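Local structure of putative Killer protein (Pseudomonas putida, 6F8S) at residues B[55-59]-B[70-74]. The protein acts as the toxin GraT of the type II toxin-antitoxin pair GraTA, probably cleaving mRNA at the ribosome as HigB and RelE relatives do, and binds the antitoxin GraA. Residues are numbered along the deposited sequence.
Sequences PGNRL and HSIRV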
ATOM      1  N   PRO B  55     -13.992   9.923 -13.543  1.00 59.61           N
ATOM      2  CA  PRO B  55     -14.880   9.987 -14.712  1.00 61.62           C
ATOM      3  C   PRO B  55     -14.197   9.429 -15.976  1.00 66.63           C
ATOM      4  O   PRO B  55     -14.863   8.933 -16.889  1.00 68.79           O
ATOM      5  CB  PRO B  55     -15.189  11.482 -14.835  1.00 61.57           C
ATOM      6  CG  PRO B  55     -14.096  12.178 -14.078  1.00 58.31           C
ATOM      7  CD  PRO B  55     -13.650  11.254 -13.006  1.00 58.13           C
ATOM      8  N   GLY B  56     -12.869   9.472 -16.012  1.00 65.93           N
ATOM      9  CA  GLY B  56     -12.128   8.827 -17.084  1.00 65.77           C
ATOM     10  C   GLY B  56     -12.334   7.320 -17.200  1.00 65.44           C
ATOM     11  O   GLY B  56     -12.025   6.738 -18.230  1.00 66.01           O
ATOM     12  N   ASN B  57     -12.840   6.679 -16.146  1.00 61.30           N
ATOM     13  CA  ASN B  57     -13.089   5.242 -16.202  1.00 59.21           C
ATOM     14  C   ASN B  57     -14.397   4.913 -16.873  1.00 62.55           C
ATOM     15  O   ASN B  57     -14.553   3.808 -17.390  1.00 62.80           O
ATOM     16  CB  ASN B  57     -13.082   4.629 -14.806  1.00 55.39           C
ATOM     17  CG  ASN B  57     -11.702   4.241 -14.359  1.00 53.93           C
ATOM     18  OD1 ASN B  57     -10.725   4.448 -15.079  1.00 49.67           O
ATOM     19  ND2 ASN B  57     -11.602   3.703 -13.144  1.00 58.35           N
ATOM     20  N   ARG B  58     -15.326   5.876 -16.850  1.00 64.53           N
ATOM     21  CA  ARG B  58     -16.693   5.688 -17.346  1.00 67.88           C
ATOM     22  C   ARG B  58     -17.208   4.303 -16.965  1.00 66.10           C
ATOM     23  O   ARG B  58     -17.598   3.525 -17.823  1.00 69.02           O
ATOM     24  CB  ARG B  58     -16.755   5.884 -18.870  1.00 73.94           C
ATOM     25  CG  ARG B  58     -17.813   6.873 -19.346  1.00 79.11           C
ATOM     26  CD  ARG B  58     -17.997   6.803 -20.867  1.00 86.42           C
ATOM     27  NE  ARG B  58     -19.149   5.988 -21.265  1.00 98.40           N
ATOM     28  CZ  ARG B  58     -19.182   5.160 -22.315  1.00 98.21           C
ATOM     29  NH1 ARG B  58     -18.121   5.014 -23.122  1.00 91.81           N
ATOM     30  NH2 ARG B  58     -20.293   4.473 -22.565  1.00 97.21           N
ATOM     31  N   LEU B  59     -17.177   4.001 -15.667  1.00 68.78           N
ATOM     32  CA  LEU B  59     -17.523   2.669 -15.175  1.00 67.63           C
ATOM     33  C   LEU B  59     -18.941   2.260 -15.583  1.00 71.08           C
ATOM     34  O   LEU B  59     -19.884   3.047 -15.485  1.00 70.24           O
ATOM     35  CB  LEU B  59     -17.380   2.597 -13.649  1.00 59.54           C
ATOM     36  CG  LEU B  59     -17.590   1.191 -13.081  1.00 61.15           C
ATOM     37  CD1 LEU B  59     -16.517   0.268 -13.595  1.00 64.66           C
ATOM     38  CD2 LEU B  59     -17.586   1.154 -11.572  1.00 63.29           C
ATOM     39  N   HIS B  70     -17.956  -5.498 -13.968  1.00 65.03           N
ATOM     40  CA  HIS B  70     -17.960  -4.102 -14.388  1.00 63.37           C
ATOM     41  C   HIS B  70     -16.867  -3.905 -15.428  1.00 60.28           C
ATOM     42  O   HIS B  70     -16.023  -4.778 -15.640  1.00 59.19           O
ATOM     43  CB  HIS B  70     -17.747  -3.141 -13.209  1.00 63.87           C
ATOM     44  CG  HIS B  70     -18.468  -3.541 -11.957  1.00 69.85           C
ATOM     45  ND1 HIS B  70     -19.691  -3.018 -11.600  1.00 68.37           N
ATOM     46  CD2 HIS B  70     -18.124  -4.416 -10.979  1.00 67.21           C
ATOM     47  CE1 HIS B  70     -20.076  -3.554 -10.454  1.00 70.72           C
ATOM     48  NE2 HIS B  70     -19.148  -4.407 -10.059  1.00 70.98           N
ATOM     49  N   SER B  71     -16.875  -2.747 -16.071  1.00 61.95           N
ATOM     50  CA  SER B  71     -15.830  -2.436 -17.027  1.00 65.94           C
ATOM     51  C   SER B  71     -15.467  -0.955 -16.999  1.00 64.46           C
ATOM     52  O   SER B  71     -16.311  -0.100 -16.693  1.00 65.43           O
ATOM     53  CB  SER B  71     -16.249  -2.855 -18.438  1.00 60.56           C
ATOM     54  OG  SER B  71     -17.212  -1.956 -18.935  1.00 63.12           O
ATOM     55  N   ILE B  72     -14.205  -0.666 -17.311  1.00 59.56           N
ATOM     56  CA  ILE B  72     -13.753   0.705 -17.409  1.00 56.88           C
ATOM     57  C   ILE B  72     -13.247   0.984 -18.819  1.00 58.82           C
ATOM     58  O   ILE B  72     -12.686   0.110 -19.486  1.00 61.97           O
ATOM     59  CB  ILE B  72     -12.669   1.021 -16.361  1.00 56.34           C
ATOM     60  CG1 ILE B  72     -11.504   0.060 -16.485  1.00 52.14           C
ATOM     61  CG2 ILE B  72     -13.248   0.955 -14.920  1.00 55.99           C
ATOM     62  CD1 ILE B  72     -10.349   0.430 -15.601  1.00 52.38           C
ATOM     63  N   ARG B  73     -13.489   2.201 -19.286  1.00 63.11           N
ATOM     64  CA  ARG B  73     -13.063   2.615 -20.609  1.00 63.69           C
ATOM     65  C   ARG B  73     -11.543   2.693 -20.683  1.00 63.05           C
ATOM     66  O   ARG B  73     -10.918   3.302 -19.821  1.00 63.71           O
ATOM     67  CB  ARG B  73     -13.687   3.973 -20.949  1.00 68.93           C
ATOM     68  CG  ARG B  73     -13.463   4.471 -22.386  1.00 71.95           C
ATOM     69  CD  ARG B  73     -14.384   5.657 -22.695  1.00 69.59           C
ATOM     70  NE  ARG B  73     -14.297   6.104 -24.083  1.00 67.93           N
ATOM     71  CZ  ARG B  73     -13.346   6.906 -24.557  1.00 71.16           C
ATOM     72  NH1 ARG B  73     -12.385   7.349 -23.755  1.00 68.59           N
ATOM     73  NH2 ARG B  73     -13.344   7.261 -25.837  1.00 72.87           N
ATOM     74  N   VAL B  74     -10.953   2.055 -21.690  1.00 63.77           N
ATOM     75  CA  VAL B  74      -9.557   2.309 -22.057  1.00 64.58           C
ATOM     76  C   VAL B  74      -9.532   3.319 -23.217  1.00 63.19           C
ATOM     77  O   VAL B  74      -8.810   4.315 -23.173  1.00 61.17           O
ATOM     78  CB  VAL B  74      -8.805   1.013 -22.466  1.00 65.38           C
ATOM     79  CG1 VAL B  74      -7.447   1.350 -23.079  1.00 63.51           C
ATOM     80  CG2 VAL B  74      -8.624   0.090 -21.272  1.00 54.75           C
TER
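Pro55 opens a single 3-10 turn, closed by the bond from Arg58 N to Pro55 O (3.1 Å), and packs on Glu18 of the XRE-family regulator chain. Gly56 lends its backbone to hydrogen bonds with that same chain, so the turn faces the antitoxin as well as the strand. Asn57 comes closest to strand 69-73: its O accepts a nearly straight hydrogen bond from Arg73 N (2.7 Å, 165°) and also receives a CA-H...O contact from Ile72 CA at 3.2 Å. Its side-chain amide turns to Leu51 O and Lys38 NZ, tying the turn to helices 49-52 and 31-44. In this HigB/RelE-like toxin fold, strand 69-73 is an outer strand of a three-stranded antiparallel sheet; segment 55-59 runs roughly antiparallel along the edge not paired with strand 79-85, joining the loop after helix 49-52 to the sheet. Arg58, with positive phi and psi (40°/56°), redirects the chain along the strand. Its NH1 lies 4.1 Å from Arg73 NE, a like-charge approach that the salt bridge from Arg58 to Glu60 helps to offset. Leu59 then adds a second CA-H...O contact, Leu59 CA to Ser71 O at 3.4 Å, and drops its CD1 onto Ile72 CG2 and His70 CB (3.6 Å each). Just beyond, Glu60 and Ser71 share a backbone hydrogen bond, and the His70 ring is held by Ser61 OG at ND1 and Arg66 O at NE2.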